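Local coordinates for succinylglutamate desuccinylase/aspartoacylase (Ruegeria sp. TM1040, PDB 3NA6), which is probably a metal-dependent amidohydrolase that splits an N-acylated amino acid, such as a succinylglutamate or an acylaspartate, into acid and amino acid, at residues 52-57 against 83-88; 11-16 against 39-44; 270-275 against 282-287. All coordinates share one frame; numbering follows the deposited sequence. Where two conformers were deposited one is given.

In the fold
Contacts 1 and 2 meet at one mixed sheet, their centres about 10 Å apart: strand 36-46 of contact 2 borders strand 83-88 of contact 1, while 11-16 is a loop. L85 N and I44 O, 2.7 Å apart, probably form a hydrogen bond between the strands, and R84 NH1 probably bonds L13 O in the loop. The side chain of T55 lies near H59, E62 and H145, whose donor atoms face one vacant point, possibly an empty metal site, as would suit this family; the bound calcium ion is separate, about 11 Å from the L85 side chain. Contact 3 belongs to a smaller antiparallel sheet across the chain's centre, about 37 Å from contact 1 and 46 Å from contact 2, centre to centre.

Contact 1: 52-57 against 83-88; sequences ALLTGA and GRLIIV
The guanidinium of R84 carries I86 CD1 over one face, 4.1 Å from the plane and nearer its periphery than its centre, and the same I86 meets L53 across the contact. Its NE is hydrogen-bonded to T51 OG1 and its NH1 to L13 O. The two strands, 51-55 and 83-88, belong to a beta-alpha-beta unit whose connecting helix is 64-75, and run parallel, their segment axes 4.9 Å apart and 17° from alignment. Register follows from alternating bonds: A52 N to R84 O, I86 N to A52 O, L54 N to I86 O and V88 N to L54 O, each 2.9 Å. G56 N continues the series to V88 O at 3.1 Å.

On the face bearing L53, I86 and V88, helix 122-134 packs through F130. Having CG anti to the backbone N (chi1 -175°), L53 brings CD1 to I86 CG2 at 3.5 Å, tighter than usual for two carbons. The other face, with L54 and I87, takes L69 and L72 of helix 64-75; there L54 CD1 meets L85 CD2 at 3.9 Å. T55 lies beside V88, its CG2 4.1 Å from V88 CB, while OG1 turns to its hydrogen bond with D143 OD1.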
# COMPACT_ATOMS: atom_id res chain seq x y z
N ALA A 52 -16.81 -35.43 -16.14
CA ALA A 52 -17.25 -34.05 -15.94
C ALA A 52 -16.14 -33.27 -15.25
O ALA A 52 -15.55 -33.74 -14.26
CB ALA A 52 -18.53 -33.97 -15.13
N LEU A 53 -15.88 -32.08 -15.78
CA LEU A 53 -14.98 -31.12 -15.20
C LEU A 53 -15.80 -30.04 -14.51
O LEU A 53 -16.56 -29.29 -15.16
CB LEU A 53 -14.05 -30.54 -16.25
CG LEU A 53 -12.94 -29.57 -15.78
CD1 LEU A 53 -11.96 -30.24 -14.78
CD2 LEU A 53 -12.20 -29.01 -16.99
N LEU A 54 -15.63 -29.96 -13.20
CA LEU A 54 -16.48 -29.14 -12.32
C LEU A 54 -15.63 -28.06 -11.65
O LEU A 54 -14.66 -28.37 -10.94
CB LEU A 54 -17.15 -30.01 -11.26
CG LEU A 54 -17.82 -31.28 -11.83
CD1 LEU A 54 -18.17 -32.22 -10.75
CD2 LEU A 54 -19.02 -30.87 -12.66
N THR A 55 -15.96 -26.81 -11.90
CA THR A 55 -15.19 -25.71 -11.35
C THR A 55 -16.05 -24.72 -10.58
O THR A 55 -17.19 -24.44 -10.97
CB THR A 55 -14.47 -24.97 -12.48
OG1 THR A 55 -15.38 -24.75 -13.58
CG2 THR A 55 -13.25 -25.77 -12.96
N GLY A 56 -15.49 -24.21 -9.49
CA GLY A 56 -16.02 -23.09 -8.75
C GLY A 56 -14.95 -22.02 -8.62
O GLY A 56 -13.80 -22.27 -8.84
N ALA A 57 -15.36 -20.81 -8.27
CA ALA A 57 -14.45 -19.71 -8.05
C ALA A 57 -13.55 -19.41 -9.25
O ALA A 57 -12.40 -19.03 -9.12
CB ALA A 57 -13.65 -19.91 -6.75
N GLY A 83 -18.18 -43.26 -14.24
CA GLY A 83 -17.53 -42.21 -15.00
C GLY A 83 -16.44 -41.59 -14.13
O GLY A 83 -15.79 -42.27 -13.34
N ARG A 84 -16.27 -40.28 -14.29
CA ARG A 84 -15.23 -39.54 -13.61
C ARG A 84 -15.68 -38.15 -13.27
O ARG A 84 -16.24 -37.43 -14.12
CB ARG A 84 -13.99 -39.46 -14.48
CG ARG A 84 -12.84 -38.67 -13.82
CD ARG A 84 -11.52 -38.89 -14.51
NE ARG A 84 -11.60 -38.66 -15.95
CZ ARG A 84 -10.55 -38.55 -16.77
NH1 ARG A 84 -9.31 -38.63 -16.31
NH2 ARG A 84 -10.76 -38.35 -18.06
N LEU A 85 -15.41 -37.76 -12.03
CA LEU A 85 -15.54 -36.36 -11.61
C LEU A 85 -14.14 -35.74 -11.45
O LEU A 85 -13.33 -36.26 -10.73
CB LEU A 85 -16.30 -36.30 -10.28
CG LEU A 85 -17.71 -36.90 -10.26
CD1 LEU A 85 -18.23 -36.98 -8.81
CD2 LEU A 85 -18.68 -36.10 -11.14
N ILE A 86 -13.84 -34.64 -12.14
CA ILE A 86 -12.62 -33.85 -11.86
C ILE A 86 -13.13 -32.55 -11.21
O ILE A 86 -13.78 -31.72 -11.89
CB ILE A 86 -11.82 -33.54 -13.10
CG1 ILE A 86 -11.38 -34.84 -13.78
CG2 ILE A 86 -10.58 -32.71 -12.76
CD1 ILE A 86 -10.78 -34.68 -15.18
N ILE A 87 -12.87 -32.42 -9.90
CA ILE A 87 -13.47 -31.38 -9.07
C ILE A 87 -12.39 -30.36 -8.65
O ILE A 87 -11.42 -30.71 -7.99
CB ILE A 87 -14.06 -31.98 -7.78
CG1 ILE A 87 -14.96 -33.18 -8.11
CG2 ILE A 87 -14.78 -30.86 -6.98
CD1 ILE A 87 -15.58 -33.91 -6.89
N VAL A 88 -12.58 -29.11 -9.04
CA VAL A 88 -11.67 -27.99 -8.71
C VAL A 88 -12.55 -26.88 -8.11
O VAL A 88 -13.09 -26.04 -8.82
CB VAL A 88 -10.99 -27.49 -9.99
CG1 VAL A 88 -10.01 -26.33 -9.72
CG2 VAL A 88 -10.27 -28.66 -10.70

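Contact 2: 11-16 against 39-44; sequences IPLDQD and IPITVI
I11 and L13 reach V43 through different first torsions. In I11, CG1 sits between the backbone N and the carbonyl carbon (chi1 50°); the side chain leaves the backbone toward strand 36-46, and CD1 meets V43. In L13, CG is anti to its own carbonyl carbon (chi1 -56°), and the side chain, which leaves the backbone alongside the strand, delivers CD2 to it. The two methyls of V43 meet different partners. CG2 is the shared apolar partner, 3.8 Å from L13 CD2 and 4.0 Å from I11 CD1. The L13 side chain crosses that of V43 at about a right angle, whereas I11 comes in obliquely. CG1 instead lies 3.5 Å from L13 O, the carbonyl that R84 holds, so V43 packs beside that polar link.

I41, two residues back on the same face, extends the patch: its CG2 is 4.2 Å from I11 CD1 and its CD1 4.3 Å from L13 CD2. An alanine in place of V43 would probably open a gap under I11 CD1 and L13 CD2 and leave the two tips free to shift. Y129 and L134 of helix 122-134 pack on L13 as well, and D16 OD1 is hydrogen-bonded to Q45 NE2 beyond the segment. T42 points away, its OG1 bonded to H20 ND1 and to T293 OG1 of the second subunit. The arrangement is that of a connecting loop, here between strands 8-9 and 17-26, folded over the face of the third strand of an antiparallel meander at one side of the mixed sheet.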
# COMPACT_ATOMS: atom_id res chain seq x y z
N ILE A 11 -1.46 -35.91 -7.90
CA ILE A 11 -2.21 -37.15 -7.91
C ILE A 11 -2.41 -37.57 -9.35
O ILE A 11 -2.31 -36.74 -10.26
CB ILE A 11 -3.60 -37.01 -7.29
CG1 ILE A 11 -4.34 -35.82 -7.90
CG2 ILE A 11 -3.53 -36.93 -5.79
CD1 ILE A 11 -5.87 -35.86 -7.69
N PRO A 12 -2.67 -38.86 -9.56
CA PRO A 12 -3.05 -39.26 -10.92
C PRO A 12 -4.45 -38.73 -11.20
O PRO A 12 -5.25 -38.55 -10.24
CB PRO A 12 -3.08 -40.78 -10.84
CG PRO A 12 -3.43 -41.07 -9.36
CD PRO A 12 -2.65 -40.01 -8.62
N LEU A 13 -4.75 -38.49 -12.48
CA LEU A 13 -6.05 -37.91 -12.88
C LEU A 13 -6.95 -38.94 -13.54
O LEU A 13 -8.12 -38.65 -13.82
CB LEU A 13 -5.85 -36.74 -13.84
CG LEU A 13 -4.96 -35.60 -13.33
CD1 LEU A 13 -4.84 -34.50 -14.35
CD2 LEU A 13 -5.46 -35.07 -12.01
N ASP A 14 -6.42 -40.13 -13.83
CA ASP A 14 -7.14 -41.16 -14.58
C ASP A 14 -7.19 -42.55 -13.92
O ASP A 14 -7.41 -43.53 -14.60
CB ASP A 14 -6.51 -41.29 -15.96
CG ASP A 14 -5.04 -41.72 -15.89
OD1 ASP A 14 -4.47 -41.85 -14.76
OD2 ASP A 14 -4.45 -41.90 -16.95
N GLN A 15 -6.98 -42.61 -12.61
CA GLN A 15 -6.98 -43.86 -11.84
C GLN A 15 -8.30 -44.02 -11.10
O GLN A 15 -8.84 -43.04 -10.57
CB GLN A 15 -5.82 -43.87 -10.84
CG GLN A 15 -5.86 -45.00 -9.81
CD GLN A 15 -4.67 -45.04 -8.83
OE1 GLN A 15 -3.60 -44.51 -9.11
NE2 GLN A 15 -4.87 -45.67 -7.69
N ASP A 16 -8.84 -45.25 -11.05
CA ASP A 16 -10.05 -45.52 -10.25
C ASP A 16 -9.86 -45.16 -8.79
O ASP A 16 -8.76 -45.29 -8.29
CB ASP A 16 -10.42 -46.99 -10.33
CG ASP A 16 -11.12 -47.36 -11.63
OD1 ASP A 16 -11.46 -46.47 -12.44
OD2 ASP A 16 -11.34 -48.55 -11.83
N ILE A 39 -3.05 -25.67 -6.48
CA ILE A 39 -4.50 -25.57 -6.72
C ILE A 39 -5.21 -26.87 -6.27
O ILE A 39 -4.93 -27.91 -6.82
CB ILE A 39 -4.79 -25.35 -8.21
CG1 ILE A 39 -4.06 -24.12 -8.71
CG2 ILE A 39 -6.31 -25.19 -8.45
CD1 ILE A 39 -4.31 -23.83 -10.18
N PRO A 40 -6.16 -26.81 -5.31
CA PRO A 40 -6.76 -28.07 -4.86
C PRO A 40 -7.54 -28.74 -5.95
O PRO A 40 -8.19 -28.07 -6.75
CB PRO A 40 -7.68 -27.64 -3.73
CG PRO A 40 -6.98 -26.43 -3.18
CD PRO A 40 -6.60 -25.71 -4.44
N ILE A 41 -7.46 -30.07 -5.99
CA ILE A 41 -8.18 -30.85 -6.96
C ILE A 41 -8.52 -32.21 -6.36
O ILE A 41 -7.75 -32.76 -5.59
CB ILE A 41 -7.36 -31.00 -8.28
CG1 ILE A 41 -8.17 -31.74 -9.37
CG2 ILE A 41 -5.99 -31.67 -8.02
CD1 ILE A 41 -7.56 -31.57 -10.76
N THR A 42 -9.71 -32.71 -6.68
CA THR A 42 -10.11 -34.06 -6.34
C THR A 42 -10.55 -34.76 -7.62
O THR A 42 -11.27 -34.18 -8.45
CB THR A 42 -11.27 -34.08 -5.32
OG1 THR A 42 -10.78 -33.71 -4.02
CG2 THR A 42 -11.87 -35.47 -5.23
N VAL A 43 -10.09 -35.99 -7.81
CA VAL A 43 -10.58 -36.84 -8.91
C VAL A 43 -11.24 -38.04 -8.29
O VAL A 43 -10.66 -38.68 -7.39
CB VAL A 43 -9.47 -37.29 -9.85
CG1 VAL A 43 -10.05 -38.22 -10.96
CG2 VAL A 43 -8.76 -36.07 -10.44
N ILE A 44 -12.47 -38.31 -8.75
CA ILE A 44 -13.20 -39.53 -8.40
C ILE A 44 -13.60 -40.26 -9.69
O ILE A 44 -14.33 -39.69 -10.52
CB ILE A 44 -14.47 -39.25 -7.54
CG1 ILE A 44 -14.12 -38.38 -6.33
CG2 ILE A 44 -15.14 -40.58 -7.12
CD1 ILE A 44 -15.33 -37.87 -5.52

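Contact 3: 270-275 against 282-287; sequences IMIDLG and DLVARV
I270 and A285 form an antiparallel non-hydrogen-bonded pair with CA atoms 4.3 Å apart, and one residue on M271 N donates to V284 O at 2.8 Å, with an N-H...O angle of 156°. The donor stands well above the carbonyl plane, 44° out of it and off the lone pairs. Carbon groups also crowd this oxygen, with I270 CG1 3.5 Å away and M271 CB close by.

The selenomethionine M271 does most of the side-chain work. Its CB lies 3.5 Å from L283 O, and its CG meets L283 CG at 3.8 Å. Bends at chi2 and chi3 then fold SE back along strand 283-288.

That strand lies in a four-stranded antiparallel sheet between 298-301 and 266-270, and its pairing with strand 298-301 contains a classic beta bulge, V284 and A285 both facing Y300. Segment 270-275 leaves the same sheet just past I270, heading for strand 277-278.

In one of its two conformers R286 crosses M271 obliquely and brings NE to 3.9 Å from M271 SE, a contact that is therefore uncertain. In that conformer NH2 makes salt bridges with E269 and with E71 of the second subunit, which places the group at the subunit interface. Past M271, I272 turns its CD1 back to V284 CG1 at 4.0 Å, while L308 of strand 306-312 packs on I270 and I272.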
# COMPACT_ATOMS: atom_id res chain seq x y z
N ILE A 270 -31.82 1.29 -3.99
CA ILE A 270 -32.64 0.51 -4.93
C ILE A 270 -34.10 0.66 -4.48
O ILE A 270 -34.35 0.84 -3.28
CB ILE A 270 -32.19 -0.95 -5.00
CG1 ILE A 270 -32.73 -1.58 -6.29
CG2 ILE A 270 -32.62 -1.74 -3.77
CD1 ILE A 270 -31.75 -2.33 -7.03
N MSE A 271 -35.04 0.60 -5.42
CA MSE A 271 -36.46 0.80 -5.09
C MSE A 271 -37.32 -0.48 -5.11
O MSE A 271 -38.45 -0.49 -4.59
CB MSE A 271 -37.08 1.82 -6.04
CG MSE A 271 -36.35 3.16 -6.03
SE MSE A 271 -36.09 3.99 -4.26
CE MSE A 271 -37.91 4.24 -3.67
N ILE A 272 -36.82 -1.53 -5.72
CA ILE A 272 -37.49 -2.84 -5.66
C ILE A 272 -36.39 -3.89 -5.45
O ILE A 272 -35.22 -3.64 -5.76
CB ILE A 272 -38.34 -3.16 -6.93
CG1 ILE A 272 -37.46 -3.48 -8.12
CG2 ILE A 272 -39.42 -2.04 -7.23
CD1 ILE A 272 -36.60 -2.38 -8.57
N ASP A 273 -36.76 -5.05 -4.95
CA ASP A 273 -35.77 -6.09 -4.68
C ASP A 273 -35.78 -7.18 -5.74
O ASP A 273 -36.66 -7.22 -6.59
CB ASP A 273 -35.96 -6.62 -3.26
CG ASP A 273 -35.63 -5.55 -2.20
OD1 ASP A 273 -34.72 -4.71 -2.48
OD2 ASP A 273 -36.26 -5.56 -1.10
N LEU A 274 -34.78 -8.06 -5.69
CA LEU A 274 -34.59 -9.10 -6.69
C LEU A 274 -35.83 -9.94 -6.87
O LEU A 274 -36.44 -10.38 -5.90
CB LEU A 274 -33.38 -9.99 -6.34
CG LEU A 274 -31.98 -9.42 -6.60
CD1 LEU A 274 -30.87 -10.39 -6.09
CD2 LEU A 274 -31.79 -9.16 -8.09
N GLY A 275 -36.22 -10.13 -8.12
CA GLY A 275 -37.36 -10.94 -8.45
C GLY A 275 -38.67 -10.19 -8.46
O GLY A 275 -39.62 -10.71 -8.95
N ASP A 282 -41.42 3.11 -13.97
CA ASP A 282 -41.24 3.04 -12.52
C ASP A 282 -39.78 3.32 -12.13
O ASP A 282 -38.83 2.95 -12.84
CB ASP A 282 -41.59 1.64 -11.97
CG ASP A 282 -43.09 1.38 -11.89
OD1 ASP A 282 -43.91 2.27 -12.20
OD2 ASP A 282 -43.44 0.24 -11.48
N LEU A 283 -39.62 3.94 -10.97
CA LEU A 283 -38.33 4.19 -10.37
C LEU A 283 -37.70 2.85 -9.98
O LEU A 283 -38.34 2.06 -9.31
CB LEU A 283 -38.54 5.06 -9.15
CG LEU A 283 -37.41 5.87 -8.54
CD1 LEU A 283 -36.73 6.77 -9.55
CD2 LEU A 283 -38.04 6.67 -7.41
N VAL A 284 -36.50 2.59 -10.47
CA VAL A 284 -35.75 1.37 -10.11
C VAL A 284 -34.67 1.67 -9.05
O VAL A 284 -34.40 0.83 -8.16
CB VAL A 284 -35.10 0.79 -11.36
CG1 VAL A 284 -34.13 -0.33 -11.03
CG2 VAL A 284 -36.20 0.30 -12.28
N ALA A 285 -34.07 2.84 -9.15
CA ALA A 285 -33.01 3.23 -8.22
C ALA A 285 -32.86 4.73 -8.13
O ALA A 285 -33.23 5.47 -9.08
CB ALA A 285 -31.69 2.61 -8.62
N ARG A 286 -32.34 5.20 -6.99
CA ARG A 286 -31.93 6.60 -6.85
C ARG A 286 -30.52 6.67 -6.29
O ARG A 286 -30.17 5.90 -5.38
CB ARG A 286 -32.88 7.37 -5.95
CG ARG A 286 -34.32 7.35 -6.43
CD ARG A 286 -35.21 8.28 -5.63
NE ARG A 286 -35.41 7.83 -4.26
CZ ARG A 286 -36.15 8.47 -3.37
NH1 ARG A 286 -36.76 9.60 -3.73
NH2 ARG A 286 -36.25 8.00 -2.14
N VAL A 287 -29.72 7.58 -6.84
CA VAL A 287 -28.38 7.87 -6.34
C VAL A 287 -28.35 9.22 -5.57
O VAL A 287 -28.66 10.31 -6.15
CB VAL A 287 -27.33 7.84 -7.46
CG1 VAL A 287 -25.92 7.97 -6.84
CG2 VAL A 287 -27.40 6.50 -8.20